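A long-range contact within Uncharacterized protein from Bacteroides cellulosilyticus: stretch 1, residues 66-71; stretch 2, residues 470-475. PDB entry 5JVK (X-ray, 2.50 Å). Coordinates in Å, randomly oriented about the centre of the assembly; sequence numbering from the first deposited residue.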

# COMPACT_ATOMS: atom_id res chain seq x y z
N THR A 66 -9.21 21.56 15.02
CA THR A 66 -8.25 21.58 16.13
C THR A 66 -7.59 20.23 16.47
O THR A 66 -6.64 20.19 17.25
CB THR A 66 -8.91 22.10 17.43
OG1 THR A 66 -9.90 21.17 17.88
CG2 THR A 66 -9.56 23.46 17.19
N GLU A 67 -8.12 19.14 15.90
CA GLU A 67 -7.58 17.79 16.13
C GLU A 67 -7.55 16.98 14.84
O GLU A 67 -8.38 17.18 13.95
CB GLU A 67 -8.42 17.04 17.16
CG GLU A 67 -8.30 17.54 18.59
CD GLU A 67 -9.12 16.70 19.57
OE1 GLU A 67 -9.08 15.45 19.47
OE2 GLU A 67 -9.80 17.28 20.44
N LEU A 68 -6.61 16.04 14.76
CA LEU A 68 -6.52 15.12 13.63
C LEU A 68 -7.69 14.14 13.63
O LEU A 68 -8.31 13.88 14.67
CB LEU A 68 -5.20 14.32 13.68
CG LEU A 68 -3.89 15.10 13.59
CD1 LEU A 68 -2.71 14.15 13.68
CD2 LEU A 68 -3.83 15.90 12.30
N GLY A 69 -7.99 13.61 12.45
CA GLY A 69 -9.02 12.60 12.31
C GLY A 69 -9.51 12.36 10.90
O GLY A 69 -9.19 13.10 9.98
N TYR A 70 -10.28 11.28 10.76
CA TYR A 70 -11.06 10.97 9.58
C TYR A 70 -12.45 11.54 9.82
O TYR A 70 -13.13 11.14 10.77
CB TYR A 70 -11.14 9.45 9.39
CG TYR A 70 -11.84 9.02 8.13
CD1 TYR A 70 -11.22 9.14 6.89
CD2 TYR A 70 -13.13 8.47 8.17
CE1 TYR A 70 -11.85 8.74 5.72
CE2 TYR A 70 -13.77 8.07 7.01
CZ TYR A 70 -13.13 8.21 5.79
OH TYR A 70 -13.75 7.82 4.64
N TYR A 71 -12.86 12.49 8.97
CA TYR A 71 -14.11 13.22 9.16
C TYR A 71 -15.12 12.93 8.05
O TYR A 71 -14.73 12.67 6.91
CB TYR A 71 -13.84 14.73 9.20
CG TYR A 71 -13.07 15.18 10.41
CD1 TYR A 71 -13.73 15.68 11.54
CD2 TYR A 71 -11.68 15.10 10.45
CE1 TYR A 71 -13.03 16.09 12.66
CE2 TYR A 71 -10.97 15.51 11.57
CZ TYR A 71 -11.65 16.00 12.67
OH TYR A 71 -10.96 16.40 13.78
N ASP A 470 -4.62 7.10 18.87
CA ASP A 470 -5.45 6.03 18.28
C ASP A 470 -5.10 5.84 16.79
O ASP A 470 -4.21 6.51 16.27
CB ASP A 470 -6.95 6.28 18.52
CG ASP A 470 -7.52 7.43 17.69
OD1 ASP A 470 -6.76 8.16 17.02
OD2 ASP A 470 -8.76 7.60 17.70
N TRP A 471 -5.82 4.95 16.11
CA TRP A 471 -5.62 4.67 14.67
C TRP A 471 -5.73 5.89 13.74
O TRP A 471 -5.28 5.85 12.59
CB TRP A 471 -6.64 3.63 14.19
CG TRP A 471 -8.03 4.20 14.04
CD1 TRP A 471 -8.94 4.40 15.03
CD2 TRP A 471 -8.65 4.65 12.83
NE1 TRP A 471 -10.09 4.95 14.51
CE2 TRP A 471 -9.94 5.11 13.16
CE3 TRP A 471 -8.23 4.70 11.49
CZ2 TRP A 471 -10.82 5.62 12.21
CZ3 TRP A 471 -9.11 5.21 10.54
CH2 TRP A 471 -10.39 5.66 10.91
N GLN A 472 -6.32 6.95 14.27
CA GLN A 472 -6.84 8.09 13.54
C GLN A 472 -5.92 9.32 13.62
O GLN A 472 -6.11 10.29 12.88
CB GLN A 472 -8.17 8.45 14.19
CG GLN A 472 -9.29 8.82 13.26
CD GLN A 472 -10.59 9.05 14.02
OE1 GLN A 472 -10.66 8.90 15.24
NE2 GLN A 472 -11.63 9.40 13.30
N GLY A 473 -4.95 9.28 14.54
CA GLY A 473 -4.15 10.44 14.90
C GLY A 473 -4.67 11.21 16.11
O GLY A 473 -3.98 12.10 16.62
N CYS A 474 -5.87 10.87 16.58
CA CYS A 474 -6.50 11.55 17.71
C CYS A 474 -5.78 11.20 19.00
O CYS A 474 -5.52 10.02 19.27
CB CYS A 474 -7.99 11.18 17.80
SG CYS A 474 -8.79 11.57 19.38
N GLU A 475 -5.44 12.21 19.79
CA GLU A 475 -4.77 12.02 21.07
C GLU A 475 -5.79 11.75 22.17
O GLU A 475 -6.84 12.38 22.22
CB GLU A 475 -3.92 13.24 21.43
CG GLU A 475 -3.09 13.04 22.70
CD GLU A 475 -1.93 14.02 22.84
OE1 GLU A 475 -1.54 14.67 21.85
OE2 GLU A 475 -1.39 14.11 23.97
O HOH W 1 -6.22 14.84 19.49

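No clear direct hydrogen bond joins the two stretches; they meet through van der Waals packing and one water, burying 299 Å² in total. The water donates to Glu-67 OE1 (2.9 Å) and accepts from Glu-475 N (2.8 Å), so the extended m, t arm of Glu-67 reaches a backbone amide indirectly.

Asp-470 organizes the second stretch. With chi1 at 72° (p), its OD1 accepts from Gln-472 N at 3.0 Å (angle 147°) and, weakly, from Cys-474 N at 2.9 Å (angle 125°). This carboxylate supplements the type I turn from Asp-470 to Gly-473, whose own bond, Gly-473 N to Asp-470 O, is weak at 3.3 Å.

Leu-68, in the m, t rotamer, places CD1 3.8 Å from Gly-473 O. An ideal CB on Gly-473 would lie 3.1 Å from that CD1, and its phi/psi of 94/-10 independently calls for glycine. Gly-69 likewise has glycine-demanding angles (164/169); a CB there would be crowded by Tyr-71 CE2 at 3.1 Å. The m rotamer of Tyr-71 lets its OH donate to Glu-67 O at 2.7 Å.

Gln-472 leaves CB sideways, yet chi1 of -139°, between wells, and a t chi2 carry NE2 to 3.9 Å from Tyr-70 CB. That same CB meets Trp-471 CH2 obliquely at 4.2 Å.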